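Local coordinates for phosphodiesterase (Candida albicans, PDB 6CPU), which belongs to the HD-type phosphodiesterase family, a mainly helical fold that here holds a zinc and a magnesium ion, at residues Lys26-Lys34 against Met190-Leu199; Thr180-Arg188 against Val390-Leu398. All blocks are in the same frame, centred on the assembly; numbering follows the deposited sequence.

Both contacts use helix 177-193, contact 2 along its middle and contact 1 at its C-terminal end and the turn beyond, with centres about 17 Å apart. The helix touches helix 377-394, one of the helices of the phosphodiesterase family, in contact 2, and helix 25-34, which lies beside strand 2-6, in contact 1. Contact 1 is the more buried, an aromatic and aliphatic core with lysines and two bridging waters at its margin. Contact 2 is partly buried: a knob-into-hole isoleucine and a sulfur-aromatic pair sit beside arginines and three bridging waters. Direct polar bonding is slight in both: one weak bond in contact 1, none in contact 2.

Contact 1: residues Lys26-Lys34 against Met190-Leu199; sequences KHLICHLFK and MIEEINFIEL
The backbone O of E193 is met by both K26 and a water. K26 NZ reaches E193 O through a weak hydrogen bond of 3.3 Å, and the same water accepts from K26 NZ at 2.7 Å and donates to this O. The first part of the K26 chain is extended, with CG anti to N (chi1 -178°), and brings CD against E193 O; the bend at chi3 (95°) then directs CE and NZ along the same carbonyl. K26 CG slides past I194 CG1 in the opposite sense. The E193 carboxylate turns elsewhere, to S77 and L79.

Inward from this polar margin the contact is apolar. F33 and F196 form an edge-to-face pair: F196 CE1 stands over one face of F33, toward its rim, and the ring planes meet at 71°. M190 SD lies 3.9 Å from F33 CZ, near the ring plane, a Met-aromatic contact at the edge. I194 CD1 meets I29 CG2 at 3.8 Å and the edge of F33, while its CG2 is centred over a face of F196. L199 CD2 lies 3.7 Å from C30 CB, and its CD1 rests against F33 CB. N254 of helix 253-264 bonds the backbone of I194 and F196, which probably helps to fix the turn.

With a single, weak direct hydrogen bond, the junction rests mainly on apolar and aromatic contacts; waters link K26 to E193 O and, weakly at the carbonyl, K34 to E198 O.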
loop_
_atom_site.group_PDB
_atom_site.type_symbol
_atom_site.label_atom_id
_atom_site.label_comp_id
_atom_site.label_asym_id
_atom_site.label_seq_id
_atom_site.Cartn_x
_atom_site.Cartn_y
_atom_site.Cartn_z
ATOM N N LYS A 26 8.867 -6.542 -23.668
ATOM C CA LYS A 26 8.503 -5.256 -23.097
ATOM C C LYS A 26 6.985 -5.059 -23.086
ATOM O O LYS A 26 6.418 -4.641 -22.080
ATOM C CB LYS A 26 9.184 -4.111 -23.837
ATOM C CG LYS A 26 8.877 -2.752 -23.235
ATOM C CD LYS A 26 9.573 -1.618 -23.974
ATOM C CE LYS A 26 8.677 -0.977 -25.020
ATOM N NZ LYS A 26 9.365 0.201 -25.621
ATOM N N HIS A 27 6.317 -5.358 -24.197
ATOM C CA HIS A 27 4.867 -5.222 -24.233
ATOM C C HIS A 27 4.156 -6.203 -23.276
ATOM O O HIS A 27 3.149 -5.846 -22.632
ATOM C CB HIS A 27 4.340 -5.350 -25.658
ATOM C CG HIS A 27 4.606 -4.144 -26.508
ATOM N ND1 HIS A 27 4.743 -4.218 -27.879
ATOM C CD2 HIS A 27 4.753 -2.838 -26.185
ATOM C CE1 HIS A 27 4.956 -3.009 -28.363
ATOM N NE2 HIS A 27 4.970 -2.153 -27.357
ATOM N N LEU A 28 4.682 -7.420 -23.165
ATOM C CA LEU A 28 4.177 -8.399 -22.184
ATOM C C LEU A 28 4.299 -7.857 -20.743
ATOM O O LEU A 28 3.345 -7.924 -19.958
ATOM C CB LEU A 28 4.928 -9.727 -22.329
ATOM C CG LEU A 28 4.298 -10.939 -21.643
ATOM C CD1 LEU A 28 4.723 -12.243 -22.320
ATOM C CD2 LEU A 28 4.667 -10.983 -20.173
ATOM N N ILE A 29 5.454 -7.286 -20.421
ATOM C CA ILE A 29 5.684 -6.675 -19.096
ATOM C C ILE A 29 4.683 -5.542 -18.830
ATOM O O ILE A 29 4.116 -5.452 -17.738
ATOM C CB ILE A 29 7.133 -6.171 -18.946
ATOM C CG1 ILE A 29 8.095 -7.360 -18.845
ATOM C CG2 ILE A 29 7.298 -5.323 -17.697
ATOM C CD1 ILE A 29 9.559 -6.980 -19.005
ATOM N N CYS A 30 4.430 -4.710 -19.838
ATOM C CA CYS A 30 3.502 -3.591 -19.668
ATOM C C CYS A 30 2.086 -4.083 -19.387
ATOM O O CYS A 30 1.375 -3.497 -18.576
ATOM C CB CYS A 30 3.517 -2.681 -20.881
ATOM S SG CYS A 30 5.043 -1.737 -21.021
ATOM N N HIS A 31 1.685 -5.158 -20.053
ATOM C CA HIS A 31 0.400 -5.811 -19.788
ATOM C C HIS A 31 0.311 -6.241 -18.320
ATOM O O HIS A 31 -0.728 -6.051 -17.675
ATOM C CB HIS A 31 0.267 -7.014 -20.726
ATOM C CG HIS A 31 -0.938 -7.863 -20.491
ATOM N ND1 HIS A 31 -2.193 -7.516 -20.942
ATOM C CD2 HIS A 31 -1.071 -9.073 -19.905
ATOM C CE1 HIS A 31 -3.051 -8.470 -20.627
ATOM N NE2 HIS A 31 -2.396 -9.424 -19.993
ATOM N N LEU A 32 1.400 -6.818 -17.802
ATOM C CA LEU A 32 1.437 -7.283 -16.418
ATOM C C LEU A 32 1.377 -6.125 -15.435
ATOM O O LEU A 32 0.669 -6.226 -14.450
ATOM C CB LEU A 32 2.682 -8.134 -16.154
ATOM C CG LEU A 32 2.751 -9.445 -16.925
ATOM C CD1 LEU A 32 4.076 -10.092 -16.608
ATOM C CD2 LEU A 32 1.601 -10.374 -16.573
ATOM N N PHE A 33 2.119 -5.036 -15.691
ATOM C CA PHE A 33 2.103 -3.862 -14.782
ATOM C C PHE A 33 0.695 -3.285 -14.622
ATOM O O PHE A 33 0.346 -2.806 -13.541
ATOM C CB PHE A 33 3.054 -2.755 -15.245
ATOM C CG PHE A 33 4.479 -2.909 -14.762
ATOM C CD1 PHE A 33 4.778 -3.005 -13.408
ATOM C CD2 PHE A 33 5.533 -2.909 -15.672
ATOM C CE1 PHE A 33 6.088 -3.133 -12.977
ATOM C CE2 PHE A 33 6.835 -3.020 -15.242
ATOM C CZ PHE A 33 7.122 -3.130 -13.899
ATOM N N LYS A 34 -0.103 -3.330 -15.693
ATOM C CA LYS A 34 -1.440 -2.737 -15.692
ATOM C C LYS A 34 -2.475 -3.542 -14.911
ATOM O O LYS A 34 -3.535 -3.010 -14.573
ATOM C CB LYS A 34 -1.927 -2.501 -17.128
ATOM C CG LYS A 34 -1.243 -1.305 -17.766
ATOM C CD LYS A 34 -1.889 -0.865 -19.065
ATOM C CE LYS A 34 -1.523 -1.777 -20.208
ATOM N NZ LYS A 34 -1.867 -1.127 -21.508
ATOM N N MET A 190 14.163 -1.659 -17.087
ATOM C CA MET A 190 12.763 -1.280 -17.287
ATOM C C MET A 190 12.560 0.230 -17.298
ATOM O O MET A 190 11.766 0.727 -18.087
ATOM C CB MET A 190 11.865 -1.931 -16.235
ATOM C CG MET A 190 11.711 -3.414 -16.468
ATOM S SD MET A 190 10.521 -4.192 -15.363
ATOM C CE MET A 190 11.447 -4.182 -13.824
ATOM N N ILE A 191 13.274 0.959 -16.446
ATOM C CA ILE A 191 13.179 2.421 -16.411
ATOM C C ILE A 191 13.649 3.001 -17.747
ATOM O O ILE A 191 13.062 3.951 -18.266
ATOM C CB ILE A 191 14.000 3.007 -15.258
ATOM C CG1 ILE A 191 13.296 2.693 -13.925
ATOM C CG2 ILE A 191 14.193 4.512 -15.417
ATOM C CD1 ILE A 191 14.186 2.799 -12.705
ATOM N N GLU A 192 14.692 2.385 -18.290
ATOM C CA GLU A 192 15.298 2.810 -19.548
ATOM C C GLU A 192 14.369 2.583 -20.739
ATOM O O GLU A 192 14.266 3.441 -21.623
ATOM C CB GLU A 192 16.607 2.046 -19.750
ATOM C CG GLU A 192 17.583 2.700 -20.708
ATOM C CD GLU A 192 18.805 1.836 -20.970
ATOM O OE1 GLU A 192 19.316 1.871 -22.106
ATOM O OE2 GLU A 192 19.243 1.109 -20.052
ATOM N N GLU A 193 13.672 1.446 -20.756
ATOM C CA GLU A 193 12.843 1.064 -21.909
ATOM C C GLU A 193 11.339 1.300 -21.793
ATOM O O GLU A 193 10.664 1.428 -22.811
ATOM C CB GLU A 193 13.087 -0.395 -22.252
ATOM C CG GLU A 193 14.530 -0.668 -22.660
ATOM C CD GLU A 193 14.707 -2.030 -23.298
ATOM O OE1 GLU A 193 13.831 -2.467 -24.077
ATOM O OE2 GLU A 193 15.733 -2.674 -23.022
ATOM N N ILE A 194 10.801 1.339 -20.579
ATOM C CA ILE A 194 9.352 1.519 -20.412
ATOM C C ILE A 194 9.032 2.951 -20.048
ATOM O O ILE A 194 9.686 3.531 -19.188
ATOM C CB ILE A 194 8.786 0.570 -19.338
ATOM C CG1 ILE A 194 8.975 -0.871 -19.806
ATOM C CG2 ILE A 194 7.313 0.884 -19.061
ATOM C CD1 ILE A 194 8.616 -1.924 -18.789
ATOM N N ASN A 195 8.025 3.513 -20.717
ATOM C CA ASN A 195 7.520 4.846 -20.421
ATOM C C ASN A 195 6.307 4.703 -19.492
ATOM O O ASN A 195 5.185 4.508 -19.940
ATOM C CB ASN A 195 7.143 5.579 -21.717
ATOM C CG ASN A 195 7.087 7.086 -21.543
ATOM O OD1 ASN A 195 7.689 7.638 -20.624
ATOM N ND2 ASN A 195 6.367 7.761 -22.428
ATOM N N PHE A 196 6.552 4.783 -18.192
ATOM C CA PHE A 196 5.528 4.411 -17.212
ATOM C C PHE A 196 4.272 5.289 -17.221
ATOM O O PHE A 196 3.168 4.791 -16.949
ATOM C CB PHE A 196 6.151 4.274 -15.820
ATOM C CG PHE A 196 6.877 2.974 -15.631
ATOM C CD1 PHE A 196 6.205 1.854 -15.160
ATOM C CD2 PHE A 196 8.216 2.846 -15.976
ATOM C CE1 PHE A 196 6.853 0.647 -15.007
ATOM C CE2 PHE A 196 8.867 1.637 -15.828
ATOM C CZ PHE A 196 8.194 0.542 -15.335
ATOM N N ILE A 197 4.415 6.563 -17.590
ATOM C CA ILE A 197 3.259 7.453 -17.689
ATOM C C ILE A 197 2.227 6.941 -18.695
ATOM O O ILE A 197 1.023 7.162 -18.517
ATOM C CB ILE A 197 3.677 8.911 -18.042
ATOM C CG1 ILE A 197 2.527 9.899 -17.790
ATOM C CG2 ILE A 197 4.153 9.004 -19.488
ATOM C CD1 ILE A 197 2.382 10.339 -16.350
ATOM N N GLU A 198 2.687 6.241 -19.730
ATOM C CA GLU A 198 1.793 5.686 -20.744
ATOM C C GLU A 198 0.978 4.506 -20.231
ATOM O O GLU A 198 0.032 4.106 -20.882
ATOM C CB GLU A 198 2.568 5.248 -21.985
ATOM C CG GLU A 198 3.071 6.402 -22.836
ATOM C CD GLU A 198 3.963 5.930 -23.968
ATOM O OE1 GLU A 198 3.662 4.885 -24.585
ATOM O OE2 GLU A 198 4.982 6.600 -24.232
ATOM N N LEU A 199 1.356 3.948 -19.084
ATOM C CA LEU A 199 0.630 2.824 -18.491
ATOM C C LEU A 199 -0.522 3.282 -17.600
ATOM O O LEU A 199 -1.253 2.449 -17.074
ATOM C CB LEU A 199 1.589 1.916 -17.705
ATOM C CG LEU A 199 2.742 1.297 -18.513
ATOM C CD1 LEU A 199 3.530 0.299 -17.686
ATOM C CD2 LEU A 199 2.227 0.626 -19.770
HETATM O O HOH W 1 8.712 2.582 -24.587
HETATM O O HOH W 2 -1.070 1.187 -22.247
#

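Contact 2: residues Thr180-Arg188 against Val390-Leu398; sequences TNQLIYLYR and VLRICWPDL
Apolar packing centres on I393, a knob from helix 390-394 that sits in the hole T180, L183, I184 and Y187 form on helix 180-188. Its two branches divide the work: I393 CD1 lies 3.9 Å from T180 CG2 and also meets L183 CB, whereas CG2 faces the L183 carbonyl and Y187 CB. The backbones come close here, I184 and I393 having CA atoms 5.2 Å apart, and the axes of helices 180-188 and 390-394 cross at -69°.

The sulfur-aromatic contact joins C394 to Y187. C394 SG sits over one face of the Y187 ring, 3.9 Å from its centroid and 22° off the normal, displaced toward the rim on the CE1 side. With CG anti to the backbone N (chi1 174°), the Y187 ring extends over C394. F259 of helix 253-264 also touches both residues.

Guanidinium groups flank this packing. T180 CG2 is centred over one face of R392, 3.7 Å from R392 CZ, and I184 CD1 approaches R392 NH1. R188 lays a guanidinium face near Y187 CE2 and forms a salt bridge with E255.

Water supplies the polar links. One joins N181 OD1 to R392 NH2, another connects Y187 OH with the C394 carbonyl, and a third accepts from R188 NH2 at 2.8 Å while donating to I393 O.

With no direct hydrogen bond between the segments, the helices are held by the I393 knob and the C394 sulfur over the Y187 ring. Water serves the carbonyls of I393 and C394, whereas R392 O is buried without a partner in the model.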
loop_
_atom_site.group_PDB
_atom_site.type_symbol
_atom_site.label_atom_id
_atom_site.label_comp_id
_atom_site.label_asym_id
_atom_site.label_seq_id
_atom_site.Cartn_x
_atom_site.Cartn_y
_atom_site.Cartn_z
ATOM N N THR A 180 20.742 -9.773 -5.926
ATOM C CA THR A 180 20.299 -8.410 -5.642
ATOM C C THR A 180 20.744 -7.426 -6.723
ATOM O O THR A 180 19.960 -6.594 -7.182
ATOM C CB THR A 180 20.778 -7.970 -4.246
ATOM O OG1 THR A 180 20.103 -8.762 -3.255
ATOM C CG2 THR A 180 20.504 -6.490 -3.981
ATOM N N ASN A 181 22.004 -7.510 -7.147
ATOM C CA ASN A 181 22.484 -6.584 -8.159
ATOM C C ASN A 181 21.914 -6.844 -9.536
ATOM O O ASN A 181 21.752 -5.902 -10.322
ATOM C CB ASN A 181 24.015 -6.576 -8.201
ATOM C CG ASN A 181 24.616 -5.982 -6.952
ATOM O OD1 ASN A 181 24.099 -5.018 -6.382
ATOM N ND2 ASN A 181 25.729 -6.551 -6.520
ATOM N N GLN A 182 21.591 -8.106 -9.816
ATOM C CA GLN A 182 20.941 -8.478 -11.058
ATOM C C GLN A 182 19.501 -7.924 -11.109
ATOM O O GLN A 182 19.065 -7.421 -12.143
ATOM C CB GLN A 182 20.954 -10.001 -11.232
ATOM C CG GLN A 182 20.645 -10.506 -12.637
ATOM C CD GLN A 182 21.698 -10.120 -13.674
ATOM O OE1 GLN A 182 21.505 -10.328 -14.869
ATOM N NE2 GLN A 182 22.809 -9.553 -13.220
ATOM N N LEU A 183 18.771 -8.019 -9.998
ATOM C CA LEU A 183 17.431 -7.398 -9.926
ATOM C C LEU A 183 17.481 -5.884 -10.096
ATOM O O LEU A 183 16.600 -5.315 -10.726
ATOM C CB LEU A 183 16.727 -7.741 -8.604
ATOM C CG LEU A 183 16.331 -9.208 -8.485
ATOM C CD1 LEU A 183 15.816 -9.492 -7.101
ATOM C CD2 LEU A 183 15.287 -9.614 -9.523
ATOM N N ILE A 184 18.498 -5.235 -9.514
ATOM C CA ILE A 184 18.698 -3.792 -9.659
ATOM C C ILE A 184 18.940 -3.458 -11.132
ATOM O O ILE A 184 18.423 -2.466 -11.656
ATOM C CB ILE A 184 19.867 -3.276 -8.776
ATOM C CG1 ILE A 184 19.483 -3.330 -7.292
ATOM C CG2 ILE A 184 20.238 -1.838 -9.130
ATOM C CD1 ILE A 184 20.615 -3.074 -6.321
ATOM N N TYR A 185 19.726 -4.304 -11.790
ATOM C CA TYR A 185 20.033 -4.151 -13.206
ATOM C C TYR A 185 18.769 -4.240 -14.066
ATOM O O TYR A 185 18.555 -3.433 -14.960
ATOM C CB TYR A 185 21.047 -5.217 -13.626
ATOM C CG TYR A 185 21.189 -5.359 -15.121
ATOM C CD1 TYR A 185 20.662 -6.456 -15.791
ATOM C CD2 TYR A 185 21.854 -4.393 -15.863
ATOM C CE1 TYR A 185 20.791 -6.584 -17.164
ATOM C CE2 TYR A 185 21.990 -4.511 -17.234
ATOM C CZ TYR A 185 21.459 -5.605 -17.879
ATOM O OH TYR A 185 21.605 -5.706 -19.246
ATOM N N LEU A 186 17.925 -5.217 -13.759
ATOM C CA LEU A 186 16.666 -5.405 -14.476
ATOM C C LEU A 186 15.682 -4.277 -14.180
ATOM O O LEU A 186 14.953 -3.856 -15.061
ATOM C CB LEU A 186 16.068 -6.771 -14.139
ATOM C CG LEU A 186 16.863 -8.001 -14.594
ATOM C CD1 LEU A 186 16.335 -9.285 -13.975
ATOM C CD2 LEU A 186 16.861 -8.119 -16.106
ATOM N N TYR A 187 15.679 -3.774 -12.949
ATOM C CA TYR A 187 14.852 -2.625 -12.594
ATOM C C TYR A 187 15.247 -1.416 -13.448
ATOM O O TYR A 187 14.401 -0.758 -14.062
ATOM C CB TYR A 187 15.015 -2.310 -11.117
ATOM C CG TYR A 187 14.307 -1.058 -10.660
ATOM C CD1 TYR A 187 12.921 -0.944 -10.758
ATOM C CD2 TYR A 187 15.014 -0.003 -10.103
ATOM C CE1 TYR A 187 12.272 0.204 -10.333
ATOM C CE2 TYR A 187 14.375 1.136 -9.676
ATOM C CZ TYR A 187 13.003 1.235 -9.795
ATOM O OH TYR A 187 12.374 2.378 -9.365
ATOM N N ARG A 188 16.551 -1.162 -13.527
ATOM C CA ARG A 188 17.050 -0.015 -14.283
ATOM C C ARG A 188 16.792 -0.158 -15.787
ATOM O O ARG A 188 16.513 0.827 -16.468
ATOM C CB ARG A 188 18.536 0.208 -13.980
ATOM C CG ARG A 188 18.816 0.570 -12.528
ATOM C CD ARG A 188 18.374 1.987 -12.194
ATOM N NE ARG A 188 18.158 2.188 -10.762
ATOM C CZ ARG A 188 17.678 3.308 -10.223
ATOM N NH1 ARG A 188 17.375 4.348 -10.989
ATOM N NH2 ARG A 188 17.501 3.398 -8.908
ATOM N N VAL A 390 11.240 -3.937 -1.805
ATOM C CA VAL A 390 11.023 -2.711 -2.562
ATOM C C VAL A 390 12.245 -1.776 -2.544
ATOM O O VAL A 390 12.858 -1.555 -3.589
ATOM C CB VAL A 390 9.752 -1.968 -2.094
ATOM C CG1 VAL A 390 9.585 -0.670 -2.864
ATOM C CG2 VAL A 390 8.536 -2.851 -2.285
ATOM N N LEU A 391 12.607 -1.249 -1.381
ATOM C CA LEU A 391 13.618 -0.180 -1.326
ATOM C C LEU A 391 15.034 -0.672 -1.620
ATOM O O LEU A 391 15.803 0.047 -2.258
ATOM C CB LEU A 391 13.568 0.571 0.012
ATOM C CG LEU A 391 12.268 1.320 0.346
ATOM C CD1 LEU A 391 12.335 1.897 1.745
ATOM C CD2 LEU A 391 11.984 2.426 -0.672
ATOM N N ARG A 392 15.381 -1.887 -1.182
ATOM C CA ARG A 392 16.732 -2.431 -1.435
ATOM C C ARG A 392 17.035 -2.520 -2.930
ATOM O O ARG A 392 18.180 -2.335 -3.350
ATOM C CB ARG A 392 16.902 -3.813 -0.779
ATOM C CG ARG A 392 18.275 -4.465 -0.971
ATOM C CD ARG A 392 19.371 -3.656 -0.291
ATOM N NE ARG A 392 20.712 -4.137 -0.630
ATOM C CZ ARG A 392 21.428 -3.779 -1.698
ATOM N NH1 ARG A 392 20.955 -2.945 -2.625
ATOM N NH2 ARG A 392 22.647 -4.295 -1.850
ATOM N N ILE A 393 16.003 -2.826 -3.722
ATOM C CA ILE A 393 16.112 -2.916 -5.181
ATOM C C ILE A 393 15.870 -1.566 -5.867
ATOM O O ILE A 393 16.648 -1.160 -6.728
ATOM C CB ILE A 393 15.128 -3.982 -5.737
ATOM C CG1 ILE A 393 15.384 -5.347 -5.086
ATOM C CG2 ILE A 393 15.180 -4.056 -7.263
ATOM C CD1 ILE A 393 16.823 -5.826 -5.105
ATOM N N CYS A 394 14.805 -0.864 -5.489
ATOM C CA CYS A 394 14.392 0.358 -6.175
ATOM C C CYS A 394 15.097 1.643 -5.738
ATOM O O CYS A 394 15.222 2.562 -6.541
ATOM C CB CYS A 394 12.898 0.582 -6.003
ATOM S SG CYS A 394 11.933 -0.716 -6.776
ATOM N N TRP A 395 15.536 1.710 -4.488
ATOM C CA TRP A 395 16.044 2.957 -3.908
ATOM C C TRP A 395 17.095 2.680 -2.812
ATOM O O TRP A 395 17.004 3.214 -1.703
ATOM C CB TRP A 395 14.860 3.766 -3.347
ATOM C CG TRP A 395 15.026 5.253 -3.351
ATOM C CD1 TRP A 395 16.183 5.965 -3.562
ATOM C CD2 TRP A 395 14.005 6.220 -3.105
ATOM N NE1 TRP A 395 15.933 7.311 -3.462
ATOM C CE2 TRP A 395 14.605 7.496 -3.182
ATOM C CE3 TRP A 395 12.638 6.135 -2.821
ATOM C CZ2 TRP A 395 13.877 8.680 -2.976
ATOM C CZ3 TRP A 395 11.919 7.311 -2.626
ATOM C CH2 TRP A 395 12.539 8.563 -2.703
ATOM N N PRO A 396 18.104 1.842 -3.123
ATOM C CA PRO A 396 19.074 1.446 -2.097
ATOM C C PRO A 396 19.831 2.615 -1.460
ATOM O O PRO A 396 20.155 2.563 -0.268
ATOM C CB PRO A 396 20.041 0.520 -2.852
ATOM C CG PRO A 396 19.841 0.822 -4.287
ATOM C CD PRO A 396 18.406 1.228 -4.426
ATOM N N ASP A 397 20.079 3.670 -2.232
ATOM C CA ASP A 397 20.786 4.825 -1.692
ATOM C C ASP A 397 19.948 5.640 -0.693
ATOM O O ASP A 397 20.516 6.363 0.123
ATOM C CB ASP A 397 21.342 5.704 -2.819
ATOM C CG ASP A 397 22.471 5.022 -3.604
ATOM O OD1 ASP A 397 22.939 3.925 -3.217
ATOM O OD2 ASP A 397 22.906 5.599 -4.618
ATOM N N LEU A 398 18.618 5.521 -0.705
ATOM C CA LEU A 398 17.826 6.130 0.366
ATOM C C LEU A 398 18.057 5.405 1.702
ATOM O O LEU A 398 18.103 6.047 2.751
ATOM C CB LEU A 398 16.318 6.179 0.028
ATOM C CG LEU A 398 15.370 6.695 1.129
ATOM C CD1 LEU A 398 15.535 8.191 1.361
ATOM C CD2 LEU A 398 13.911 6.387 0.824
HETATM O O HOH W 3 24.263 -3.862 -3.974
HETATM O O HOH W 4 13.684 4.330 -8.240
HETATM O O HOH W 5 18.140 0.796 -8.049
#